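Local coordinates for restriction endonuclease LpnPI (PDB 4RZL), which cuts DNA, as a whole enzyme, in response to modified cytosine, the recognition of that DNA falling to the SRA-type N-terminal domain described here, at residues 15-20 and 26-31; 39-44 and 53-58; 78-83 and 87-92; 114-119 and 183-188; 198-201 and 206-209. All coordinates share one frame; numbering follows the deposited sequence.

Contact 1. Residues 15-20 and 26-31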
# COMPACT_ATOMS: atom_id res chain seq x y z
N ASP A 15 -14.27 17.00 -2.00
CA ASP A 15 -14.45 17.84 -0.83
C ASP A 15 -15.01 17.06 0.37
O ASP A 15 -15.24 17.63 1.42
CB ASP A 15 -15.34 19.05 -1.17
CG ASP A 15 -16.80 18.68 -1.31
OD1 ASP A 15 -17.10 17.58 -1.81
OD2 ASP A 15 -17.66 19.51 -0.92
N THR A 16 -15.19 15.74 0.22
CA THR A 16 -15.62 14.91 1.35
C THR A 16 -14.50 14.00 1.89
O THR A 16 -14.75 13.15 2.76
CB THR A 16 -16.85 14.04 1.01
OG1 THR A 16 -16.50 13.05 0.03
CG2 THR A 16 -17.98 14.91 0.47
N LEU A 17 -13.29 14.15 1.36
CA LEU A 17 -12.19 13.23 1.68
C LEU A 17 -11.65 13.36 3.11
O LEU A 17 -11.24 12.36 3.72
CB LEU A 17 -11.03 13.46 0.70
CG LEU A 17 -11.36 13.19 -0.77
CD1 LEU A 17 -10.10 13.29 -1.64
CD2 LEU A 17 -12.05 11.86 -0.98
N ALA A 18 -11.64 14.58 3.64
CA ALA A 18 -10.96 14.84 4.91
C ALA A 18 -11.52 14.09 6.12
O ALA A 18 -10.78 13.81 7.07
CB ALA A 18 -10.95 16.34 5.19
N ASN A 19 -12.81 13.74 6.10
CA ASN A 19 -13.36 12.98 7.23
C ASN A 19 -13.91 11.62 6.78
O ASN A 19 -14.68 10.98 7.50
CB ASN A 19 -14.44 13.77 7.98
CG ASN A 19 -15.70 13.94 7.16
OD1 ASN A 19 -15.65 13.97 5.93
ND2 ASN A 19 -16.84 14.04 7.83
N ALA A 20 -13.52 11.18 5.59
CA ALA A 20 -13.99 9.90 5.05
C ALA A 20 -13.41 8.70 5.81
O ALA A 20 -12.32 8.76 6.37
CB ALA A 20 -13.63 9.79 3.58
N ALA A 26 -13.77 1.34 -2.46
CA ALA A 26 -14.42 2.63 -2.64
C ALA A 26 -13.47 3.54 -3.43
O ALA A 26 -12.26 3.36 -3.38
CB ALA A 26 -14.79 3.25 -1.30
N VAL A 27 -14.03 4.50 -4.15
CA VAL A 27 -13.25 5.42 -4.98
C VAL A 27 -13.20 6.80 -4.35
O VAL A 27 -14.20 7.29 -3.82
CB VAL A 27 -13.83 5.50 -6.41
CG1 VAL A 27 -13.27 6.69 -7.18
CG2 VAL A 27 -13.60 4.18 -7.17
N TYR A 28 -12.02 7.40 -4.35
CA TYR A 28 -11.80 8.69 -3.72
C TYR A 28 -11.31 9.68 -4.76
O TYR A 28 -10.21 9.54 -5.28
CB TYR A 28 -10.81 8.55 -2.56
CG TYR A 28 -11.34 7.60 -1.51
CD1 TYR A 28 -11.17 6.23 -1.64
CD2 TYR A 28 -12.06 8.07 -0.41
CE1 TYR A 28 -11.68 5.34 -0.68
CE2 TYR A 28 -12.57 7.21 0.54
CZ TYR A 28 -12.38 5.85 0.41
OH TYR A 28 -12.90 5.00 1.36
N GLU A 29 -12.14 10.66 -5.07
CA GLU A 29 -11.88 11.57 -6.19
C GLU A 29 -10.83 12.61 -5.86
O GLU A 29 -10.81 13.18 -4.77
CB GLU A 29 -13.18 12.23 -6.61
CG GLU A 29 -14.14 11.24 -7.24
CD GLU A 29 -15.27 11.90 -7.99
OE1 GLU A 29 -16.08 12.61 -7.35
OE2 GLU A 29 -15.33 11.72 -9.23
N GLY A 30 -9.94 12.84 -6.82
CA GLY A 30 -8.92 13.86 -6.70
C GLY A 30 -9.42 15.26 -7.03
O GLY A 30 -10.56 15.45 -7.45
N GLY A 31 -8.56 16.26 -6.84
CA GLY A 31 -8.93 17.64 -7.10
C GLY A 31 -8.91 18.00 -8.57
O GLY A 31 -8.62 17.16 -9.44
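Leu17 lies across the rim of the Tyr28 ring, bringing the loop that follows strand 11-12 onto strand 27-28. With CG opposite the carbonyl carbon (chi1 -62°), the leucine runs from its CB toward the strand, and the branch at CG divides the work. Leu17 CG lies 4.0 Å from Glu29 O. Beyond it, CD1 presses on that same oxygen, with Leu17 CD1 and Glu29 O 3.2 Å apart, a tight approach of a methyl group to a backbone carbonyl. The other methyl turns to the tyrosine: Leu17 CD2 is 3.8 Å from Tyr28 CD2 and 3.9 Å from Tyr28 CB, in the plane of the ring and at its edge rather than over a face. Farther along the same rim comes the methyl of Ala20, whose CB is 4.1 Å from Tyr28 CE2. The two residues that touch the ring are set by one turn, in which Ala20 N is hydrogen-bonded to Leu17 O at 3.2 Å. Around the contact, the Tyr28 ring stacks with Tyr12 of the parallel neighbour strand, and Pro40, Lys43 and Ile44 of helix 40-44 pack on Leu17. Glu29 OE2 bonds to Ser142 and Thr140, outside the contact. No hydrogen bond joins the two segments directly, which implies that they meet by packing, mostly apolar with one methyl set on a backbone carbonyl, around a tyrosine whose hydroxyl is bonded to Asp21 O and Ile23 N in the connection between them.

Contact 2. Residues 39-44 and 53-58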
# COMPACT_ATOMS: atom_id res chain seq x y z
N ASP A 39 -4.11 15.76 -5.05
CA ASP A 39 -3.88 14.38 -4.63
C ASP A 39 -4.87 13.96 -3.55
O ASP A 39 -4.87 14.51 -2.45
CB ASP A 39 -2.45 14.23 -4.12
CG ASP A 39 -2.22 12.91 -3.41
OD1 ASP A 39 -2.25 11.87 -4.09
OD2 ASP A 39 -2.02 12.91 -2.18
N PRO A 40 -5.71 12.96 -3.85
CA PRO A 40 -6.70 12.54 -2.86
C PRO A 40 -6.11 11.85 -1.63
O PRO A 40 -6.63 12.04 -0.53
CB PRO A 40 -7.61 11.57 -3.64
CG PRO A 40 -6.76 11.08 -4.77
CD PRO A 40 -5.86 12.24 -5.13
N ILE A 41 -5.04 11.08 -1.80
CA ILE A 41 -4.49 10.32 -0.69
C ILE A 41 -4.04 11.21 0.48
O ILE A 41 -4.33 10.90 1.63
CB ILE A 41 -3.30 9.46 -1.14
CG1 ILE A 41 -3.79 8.32 -2.03
CG2 ILE A 41 -2.58 8.87 0.07
CD1 ILE A 41 -2.69 7.47 -2.62
N SER A 42 -3.33 12.30 0.19
CA SER A 42 -2.82 13.16 1.26
C SER A 42 -3.95 13.95 1.93
O SER A 42 -3.80 14.41 3.06
CB SER A 42 -1.74 14.12 0.74
OG SER A 42 -2.17 14.78 -0.44
N LYS A 43 -5.08 14.10 1.25
CA LYS A 43 -6.23 14.76 1.88
C LYS A 43 -6.95 13.82 2.86
O LYS A 43 -7.40 14.23 3.92
CB LYS A 43 -7.21 15.25 0.83
CG LYS A 43 -8.22 16.23 1.39
CD LYS A 43 -8.95 16.93 0.27
CE LYS A 43 -9.78 18.07 0.81
NZ LYS A 43 -10.52 18.71 -0.31
N ILE A 44 -7.05 12.55 2.48
CA ILE A 44 -7.67 11.54 3.33
C ILE A 44 -6.85 11.30 4.59
O ILE A 44 -7.39 11.17 5.69
CB ILE A 44 -7.81 10.20 2.58
CG1 ILE A 44 -8.64 10.38 1.31
CG2 ILE A 44 -8.43 9.13 3.48
CD1 ILE A 44 -8.62 9.15 0.39
N GLY A 53 4.97 6.49 -5.46
CA GLY A 53 4.44 5.15 -5.39
C GLY A 53 4.59 4.57 -4.00
O GLY A 53 3.91 3.61 -3.61
N PHE A 54 5.52 5.15 -3.25
CA PHE A 54 5.79 4.70 -1.90
C PHE A 54 5.77 5.90 -0.96
O PHE A 54 6.55 6.82 -1.12
CB PHE A 54 7.14 3.97 -1.82
CG PHE A 54 7.51 3.54 -0.43
CD1 PHE A 54 8.17 4.40 0.43
CD2 PHE A 54 7.18 2.27 0.02
CE1 PHE A 54 8.49 4.02 1.72
CE2 PHE A 54 7.50 1.88 1.31
CZ PHE A 54 8.15 2.75 2.16
N ARG A 55 4.86 5.89 0.01
CA ARG A 55 4.76 7.03 0.92
C ARG A 55 4.66 6.54 2.35
O ARG A 55 4.14 5.45 2.61
CB ARG A 55 3.55 7.90 0.58
CG ARG A 55 3.38 8.19 -0.91
CD ARG A 55 2.23 9.16 -1.17
NE ARG A 55 1.81 9.17 -2.57
CZ ARG A 55 0.82 9.92 -3.05
NH1 ARG A 55 0.17 10.73 -2.25
NH2 ARG A 55 0.50 9.86 -4.33
N SER A 56 5.14 7.34 3.29
CA SER A 56 5.09 6.93 4.68
C SER A 56 4.82 8.10 5.61
O SER A 56 5.08 9.25 5.28
CB SER A 56 6.40 6.24 5.07
OG SER A 56 7.42 7.18 5.26
N ALA A 57 4.31 7.79 6.79
CA ALA A 57 4.03 8.79 7.80
C ALA A 57 4.79 8.44 9.06
O ALA A 57 4.90 7.27 9.44
CB ALA A 57 2.53 8.87 8.09
N GLY A 58 5.32 9.46 9.72
CA GLY A 58 6.05 9.26 10.95
C GLY A 58 7.53 9.56 10.76
O GLY A 58 8.11 9.25 9.72
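The guanidinium of Arg55 has Ile41 on one face and Asp39 at its edge. Ile41 CD1 stands 4.2 Å above the guanidinium plane, offset toward its rim, while the carboxylate of Asp39 meets the edge with its own plane turned 43° away. The salt bridge is uneven. Arg55 NH1 gives its hydrogen bond to Asp39 OD2 at 3.1 Å; the oxygen lies in the guanidinium plane, but the nitrogen stands 40° out of the carboxylate plane. The bonds that reach Asp39 OD1, from NH1 and from NH2, are weak. The arginine is extended from CG to NE, and its head has further acceptors, NE bonding Gly52 O and NH1 Gly49 O, both in the loop leading to the strand. Three donors converge on Asp39 OD2, for besides NH1 it accepts from Ser42 N at 2.8 Å and from Ser42 OG at 2.6 Å, the hydroxyl using the anti lone pair. Such a buried cluster would be expected to stabilise the charged carboxylate. Asp39 is the N-cap of helix 40-44, closing its first turn through Ser42 N, and the salt bridge ties this capped helix start to strand 54-57 of the main sheet.

Contact 3. Residues 78-83 and 87-92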
# COMPACT_ATOMS: atom_id res chain seq x y z
N PRO A 78 4.36 -4.86 -13.79
CA PRO A 78 2.94 -5.22 -13.71
C PRO A 78 2.39 -5.38 -12.27
O PRO A 78 2.12 -6.52 -11.87
CB PRO A 78 2.89 -6.55 -14.47
CG PRO A 78 4.25 -7.16 -14.22
CD PRO A 78 5.21 -6.01 -14.16
N ASP A 79 2.20 -4.29 -11.53
CA ASP A 79 1.52 -4.40 -10.23
C ASP A 79 0.15 -5.03 -10.42
O ASP A 79 -0.52 -4.76 -11.41
CB ASP A 79 1.36 -3.04 -9.56
CG ASP A 79 2.69 -2.36 -9.27
OD1 ASP A 79 3.67 -3.04 -8.92
OD2 ASP A 79 2.74 -1.13 -9.38
N SER A 80 -0.27 -5.87 -9.48
CA SER A 80 -1.57 -6.53 -9.62
C SER A 80 -2.20 -6.94 -8.30
O SER A 80 -1.52 -7.17 -7.29
CB SER A 80 -1.44 -7.77 -10.50
OG SER A 80 -0.63 -8.74 -9.87
N ILE A 81 -3.52 -7.04 -8.31
CA ILE A 81 -4.25 -7.57 -7.17
C ILE A 81 -5.01 -8.81 -7.64
O ILE A 81 -5.60 -8.82 -8.73
CB ILE A 81 -5.23 -6.54 -6.58
CG1 ILE A 81 -6.00 -7.13 -5.40
CG2 ILE A 81 -6.22 -6.05 -7.64
CD1 ILE A 81 -7.02 -6.16 -4.84
N ASP A 82 -4.91 -9.88 -6.87
CA ASP A 82 -5.73 -11.05 -7.10
C ASP A 82 -6.83 -11.05 -6.03
O ASP A 82 -6.58 -11.42 -4.89
CB ASP A 82 -4.89 -12.33 -7.06
CG ASP A 82 -5.70 -13.58 -7.41
OD1 ASP A 82 -6.91 -13.64 -7.09
OD2 ASP A 82 -5.13 -14.52 -8.01
N THR A 83 -8.02 -10.63 -6.42
CA THR A 83 -9.13 -10.49 -5.48
C THR A 83 -9.54 -11.82 -4.85
O THR A 83 -9.99 -11.85 -3.71
CB THR A 83 -10.38 -9.86 -6.14
OG1 THR A 83 -10.70 -10.59 -7.33
CG2 THR A 83 -10.14 -8.39 -6.51
N GLN A 87 -4.23 -11.23 -2.61
CA GLN A 87 -2.80 -11.10 -2.79
C GLN A 87 -2.46 -9.91 -3.67
O GLN A 87 -3.07 -9.71 -4.72
CB GLN A 87 -2.22 -12.38 -3.41
CG GLN A 87 -0.70 -12.39 -3.45
CD GLN A 87 -0.17 -13.65 -4.08
OE1 GLN A 87 0.12 -13.68 -5.27
NE2 GLN A 87 -0.04 -14.71 -3.28
N PHE A 88 -1.51 -9.10 -3.24
CA PHE A 88 -1.09 -7.92 -4.00
C PHE A 88 0.36 -8.05 -4.42
O PHE A 88 1.23 -8.29 -3.59
CB PHE A 88 -1.29 -6.66 -3.16
CG PHE A 88 -0.91 -5.38 -3.86
CD1 PHE A 88 -1.48 -5.05 -5.08
CD2 PHE A 88 -0.02 -4.50 -3.28
CE1 PHE A 88 -1.15 -3.87 -5.73
CE2 PHE A 88 0.32 -3.30 -3.92
CZ PHE A 88 -0.25 -3.00 -5.15
N ILE A 89 0.63 -7.90 -5.70
CA ILE A 89 2.00 -7.92 -6.19
C ILE A 89 2.41 -6.51 -6.57
O ILE A 89 1.73 -5.86 -7.35
CB ILE A 89 2.16 -8.84 -7.40
CG1 ILE A 89 1.82 -10.28 -7.00
CG2 ILE A 89 3.60 -8.77 -7.94
CD1 ILE A 89 1.86 -11.24 -8.16
N TYR A 90 3.52 -6.06 -5.99
CA TYR A 90 3.94 -4.67 -6.04
C TYR A 90 5.41 -4.53 -6.41
O TYR A 90 6.26 -5.23 -5.85
CB TYR A 90 3.70 -4.03 -4.67
CG TYR A 90 4.19 -2.61 -4.53
CD1 TYR A 90 3.44 -1.54 -5.01
CD2 TYR A 90 5.39 -2.34 -3.89
CE1 TYR A 90 3.89 -0.24 -4.86
CE2 TYR A 90 5.85 -1.03 -3.74
CZ TYR A 90 5.10 0.01 -4.22
OH TYR A 90 5.55 1.31 -4.06
N TYR A 91 5.73 -3.65 -7.36
CA TYR A 91 7.12 -3.46 -7.77
C TYR A 91 7.71 -2.22 -7.13
O TYR A 91 7.03 -1.19 -6.98
CB TYR A 91 7.23 -3.40 -9.29
CG TYR A 91 7.05 -4.75 -9.93
CD1 TYR A 91 5.79 -5.23 -10.26
CD2 TYR A 91 8.15 -5.58 -10.17
CE1 TYR A 91 5.62 -6.48 -10.81
CE2 TYR A 91 7.99 -6.83 -10.76
CZ TYR A 91 6.72 -7.28 -11.07
OH TYR A 91 6.54 -8.52 -11.63
N GLY A 92 8.96 -2.28 -6.80
CA GLY A 92 9.65 -1.29 -6.06
C GLY A 92 10.01 -0.06 -6.85
O GLY A 92 9.69 0.07 -7.93
O HOH W 1 4.90 0.09 -8.44
O HOH W 2 -2.30 -10.30 -7.95
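Asp79 OD1 accepts the backbone N-H of Tyr91 at 2.7 Å, the nitrogen lying nearly in line with the C-O bond of the carboxylate. This side-chain bond stands where the next rung of the ladder would use the carbonyl of Pro78. The same oxygen sits at the edge of the Tyr91 ring, in its plane, and Pro78 packs obliquely on that ring, with its CD 3.4 Å from Tyr91 CE1. Along the strands the backbones take over: Ser80 and Ile89 exchange hydrogen bonds, N to O in both directions. Asp82 N donates to Gln87 O at 2.8 Å, in a bond that is almost straight (175°), and a longer one returns from Gln87 N to Asp82 O. These are the hydrogen-bonded pairs of a beta hairpin, whose strands 80-82 and 87-91 run antiparallel at 169°; between them Ile81 and Phe88 form the non-hydrogen-bonded pair. Strand 87-91 pairs onward with strand 176-187, Phe88 with Phe185 and Tyr90 with Ala183. With CG opposite its backbone N (chi1 -179°), Phe88 brings its ring alongside the neighbouring strand, its edge near Ile81 CA and Phe88 CD1 3.1 Å from Ser80 O. On the other face of the hairpin Ser80 OG rests beside the branch of Ile89 and is bonded to a water at 3.0 Å. The outer shell fixes the carboxylate: Asp79 OD2 is hydrogen-bonded to Thr70 OG1 and, at 2.7 Å, to a second water that also reaches Tyr91 O. Asp82 OD1 turns back to the hairpin loop, where Ser84 OG and Lys85 N bind it.

Contact 4. Residues 114-119 and 183-188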
# COMPACT_ATOMS: atom_id res chain seq x y z
N MET A 114 13.59 -4.03 4.72
CA MET A 114 13.45 -4.03 6.18
C MET A 114 12.16 -4.69 6.64
O MET A 114 12.17 -5.48 7.59
CB MET A 114 13.50 -2.60 6.72
CG MET A 114 14.89 -1.99 6.71
SD MET A 114 14.84 -0.29 7.26
CE MET A 114 13.74 -0.45 8.68
N LEU A 115 11.06 -4.38 5.96
CA LEU A 115 9.75 -4.89 6.31
C LEU A 115 9.65 -6.40 6.13
O LEU A 115 9.12 -7.09 7.00
CB LEU A 115 8.67 -4.21 5.47
CG LEU A 115 8.44 -2.73 5.66
CD1 LEU A 115 7.33 -2.29 4.73
CD2 LEU A 115 8.09 -2.44 7.08
N PHE A 116 10.17 -6.92 5.03
CA PHE A 116 10.11 -8.37 4.82
C PHE A 116 11.10 -9.11 5.75
O PHE A 116 10.75 -10.17 6.30
CB PHE A 116 10.35 -8.71 3.35
CG PHE A 116 9.14 -8.48 2.49
CD1 PHE A 116 8.79 -7.19 2.09
CD2 PHE A 116 8.32 -9.55 2.13
CE1 PHE A 116 7.65 -6.97 1.32
CE2 PHE A 116 7.17 -9.33 1.36
CZ PHE A 116 6.84 -8.04 0.96
N ASP A 117 12.28 -8.55 5.98
CA ASP A 117 13.24 -9.17 6.90
C ASP A 117 12.68 -9.22 8.33
O ASP A 117 12.84 -10.21 9.03
CB ASP A 117 14.58 -8.42 6.88
CG ASP A 117 15.35 -8.63 5.56
OD1 ASP A 117 14.94 -9.49 4.76
OD2 ASP A 117 16.37 -7.95 5.34
N SER A 118 12.03 -8.15 8.77
CA SER A 118 11.33 -8.13 10.05
C SER A 118 10.26 -9.22 10.10
O SER A 118 10.15 -9.96 11.09
CB SER A 118 10.68 -6.75 10.27
OG SER A 118 9.88 -6.75 11.43
N THR A 119 9.50 -9.34 9.03
CA THR A 119 8.41 -10.31 8.97
C THR A 119 8.90 -11.75 9.11
O THR A 119 8.25 -12.58 9.76
CB THR A 119 7.63 -10.13 7.65
OG1 THR A 119 7.03 -8.83 7.64
CG2 THR A 119 6.54 -11.19 7.47
N ALA A 183 7.53 -7.43 -4.74
CA ALA A 183 7.12 -7.71 -3.36
C ALA A 183 5.69 -8.23 -3.32
O ALA A 183 4.82 -7.68 -3.97
CB ALA A 183 7.25 -6.44 -2.50
N ILE A 184 5.45 -9.26 -2.51
CA ILE A 184 4.13 -9.88 -2.42
C ILE A 184 3.51 -9.65 -1.03
O ILE A 184 4.15 -9.91 -0.01
CB ILE A 184 4.20 -11.39 -2.75
CG1 ILE A 184 4.83 -11.60 -4.13
CG2 ILE A 184 2.80 -12.05 -2.64
CD1 ILE A 184 4.71 -13.02 -4.68
N PHE A 185 2.29 -9.12 -1.01
CA PHE A 185 1.60 -8.77 0.23
C PHE A 185 0.29 -9.53 0.37
O PHE A 185 -0.29 -9.96 -0.63
CB PHE A 185 1.29 -7.27 0.27
CG PHE A 185 2.51 -6.38 0.27
CD1 PHE A 185 3.11 -6.00 -0.93
CD2 PHE A 185 3.06 -5.94 1.46
CE1 PHE A 185 4.24 -5.18 -0.93
CE2 PHE A 185 4.19 -5.12 1.46
CZ PHE A 185 4.78 -4.74 0.28
N THR A 186 -0.17 -9.65 1.61
CA THR A 186 -1.48 -10.21 1.94
C THR A 186 -2.46 -9.09 2.25
O THR A 186 -2.16 -8.20 3.05
CB THR A 186 -1.42 -11.13 3.17
OG1 THR A 186 -0.50 -12.19 2.93
CG2 THR A 186 -2.82 -11.68 3.51
N ILE A 187 -3.63 -9.12 1.63
CA ILE A 187 -4.67 -8.16 1.99
C ILE A 187 -5.49 -8.72 3.15
O ILE A 187 -6.03 -9.82 3.07
CB ILE A 187 -5.57 -7.82 0.78
CG1 ILE A 187 -4.73 -7.24 -0.36
CG2 ILE A 187 -6.64 -6.82 1.19
CD1 ILE A 187 -5.51 -6.87 -1.58
N LEU A 188 -5.56 -7.96 4.23
CA LEU A 188 -6.27 -8.40 5.43
C LEU A 188 -7.80 -8.27 5.32
O LEU A 188 -8.32 -7.38 4.64
CB LEU A 188 -5.79 -7.61 6.64
CG LEU A 188 -4.32 -7.75 6.99
CD1 LEU A 188 -3.98 -6.80 8.14
CD2 LEU A 188 -3.99 -9.19 7.36
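A helix laid against the large mixed beta sheet is the setting here: helix 108-119 packs on the long strand 176-187 through Phe116, which meets Ala183, Ile184 and Phe185. The short axes cross at 58° and pass 10.8 Å apart, a gap spanned largely by the one phenylalanine. Its chi1 of -78° sets CG opposite the carbonyl carbon and sends the ring from the helix toward the strand. There the ring meets three partners. Phe116 and Phe185 form a T-shaped pair, centroids 5.3 Å apart and planes at 67°, in which the edge of Phe116 points at the face of Phe185; the closest atoms are Phe116 CE1 and Phe185 CZ at 3.8 Å. Phe116 CZ stands 3.9 Å above the plane of the Phe185 ring, offset toward its rim. The methyl of Ala183, two residues earlier, adds an apolar contact, its CB 3.8 Å from Phe116 CZ. On the CE2 side the backbone of the intervening residue contributes a polar atom, as Ile184 O lies in the plane of the Phe116 ring, 3.4 Å from Phe116 CE2, facing the partly positive hydrogens of the edge. Pro155 and Leu166 of other strands also touch Phe116, while Leu68 packs against Phe185, so that the pair is enclosed in the core between helix and sheet. Within the helix, Leu115 O is gripped twice by Thr119, by its N and, at 2.8 Å, by its OG1, the two donors arriving from opposite faces of the carbonyl plane.

Contact 5. Residues 198-201 and 206-209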
# COMPACT_ATOMS: atom_id res chain seq x y z
N ILE A 198 -8.01 6.70 11.58
CA ILE A 198 -7.10 7.47 10.74
C ILE A 198 -6.63 8.76 11.41
O ILE A 198 -5.46 9.12 11.32
CB ILE A 198 -7.74 7.80 9.36
CG1 ILE A 198 -8.10 6.50 8.62
CG2 ILE A 198 -6.80 8.63 8.51
CD1 ILE A 198 -8.99 6.72 7.41
N ASN A 199 -7.55 9.46 12.08
CA ASN A 199 -7.19 10.66 12.83
C ASN A 199 -6.29 10.33 14.03
O ASN A 199 -5.60 11.19 14.55
CB ASN A 199 -8.43 11.42 13.33
CG ASN A 199 -9.11 12.23 12.23
OD1 ASN A 199 -8.55 12.44 11.15
ND2 ASN A 199 -10.30 12.72 12.52
N SER A 200 -6.36 9.08 14.47
CA SER A 200 -5.59 8.64 15.63
C SER A 200 -4.43 7.76 15.17
O SER A 200 -4.05 6.80 15.83
CB SER A 200 -6.49 7.91 16.61
OG SER A 200 -5.80 7.64 17.82
N LEU A 201 -3.89 8.10 14.01
CA LEU A 201 -2.79 7.35 13.40
C LEU A 201 -1.55 7.28 14.29
O LEU A 201 -0.93 6.22 14.44
CB LEU A 201 -2.42 8.00 12.06
CG LEU A 201 -1.13 7.57 11.39
CD1 LEU A 201 -1.24 6.11 11.05
CD2 LEU A 201 -0.95 8.39 10.16
N GLY A 206 -6.06 6.24 21.09
CA GLY A 206 -7.28 6.81 20.56
C GLY A 206 -7.84 6.03 19.37
O GLY A 206 -8.79 6.47 18.72
N GLN A 207 -7.24 4.88 19.08
CA GLN A 207 -7.69 4.04 17.97
C GLN A 207 -8.86 3.15 18.36
O GLN A 207 -8.99 2.75 19.52
CB GLN A 207 -6.53 3.18 17.44
CG GLN A 207 -5.46 3.99 16.70
CD GLN A 207 -4.28 3.15 16.20
OE1 GLN A 207 -4.27 1.92 16.30
NE2 GLN A 207 -3.27 3.84 15.67
N ASP A 208 -9.72 2.85 17.39
CA ASP A 208 -10.74 1.84 17.62
C ASP A 208 -10.25 0.50 17.09
O ASP A 208 -9.06 0.33 16.81
CB ASP A 208 -12.07 2.25 16.99
CG ASP A 208 -11.97 2.53 15.49
OD1 ASP A 208 -10.93 2.20 14.86
OD2 ASP A 208 -12.95 3.10 14.95
N ASN A 209 -11.18 -0.42 16.91
CA ASN A 209 -10.91 -1.80 16.53
C ASN A 209 -10.74 -2.03 15.03
O ASN A 209 -10.70 -3.19 14.61
CB ASN A 209 -12.04 -2.70 17.03
CG ASN A 209 -11.92 -3.04 18.50
OD1 ASN A 209 -11.08 -2.50 19.21
ND2 ASN A 209 -12.79 -3.94 18.97
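Ser200 is the first residue to leave helical geometry after helix 195-199, and its CA comes within 5.5 Å of Gly206 CA. The serine side chain points at the glycine: Ser200 OG lies 3.0 Å from Gly206 C and 3.2 Å from Gly206 CA, closely packed over a residue that has no side chain of its own. That hydroxyl finds its hydrogen bond within the intervening loop, at Asp203 O. A second link comes from Gln207, whose extended chain reaches back toward the helix end. Gln207 NE2 donates to Ser200 O at 3.1 Å, with an angle of 160° at the hydrogen; the oxygen lies in the amide plane of the glutamine, whereas the donor is tilted 26° from the carbonyl plane. The contact pinches together the first part of the connection between helices 195-199 and 212-220, a side-chain amide capturing a carbonyl just past the end of the first. The methylene takes part too, with Gln207 CG 3.3 Å from Ser200 O. The amide oxygen, Gln207 OE1, is hydrogen-bonded to Tyr215 OH of helix 212-220. A pentaethylene glycol molecule, probably from the crystallisation liquor, lies about 4 Å from this glutamine side chain.

Contacts 1 to 4 all reach the same large sheet, and contacts 1 and 4 lie on opposite sides of the chain's centre, their own centres 27 Å apart. Contact 1 packs on helix 40-44 of contact 2: Leu17 CD1 is 3.6 Å from Pro40 CB, and Tyr28 CG is 3.7 Å from Ile44 CD1. Contacts 3 and 4 are joined by strand pairing, since strands 87-91 and 176-187 are neighbours, with Tyr90 O 2.8 Å from Ala183 N in a probable hydrogen bond. Between the two groups, Tyr90 OH makes a weak hydrogen bond to Gly53 O. Contact 5 touches contacts 1 and 2 through Ile198, and contact 2 also through Leu201, but its centre is 27 Å from that of contact 3.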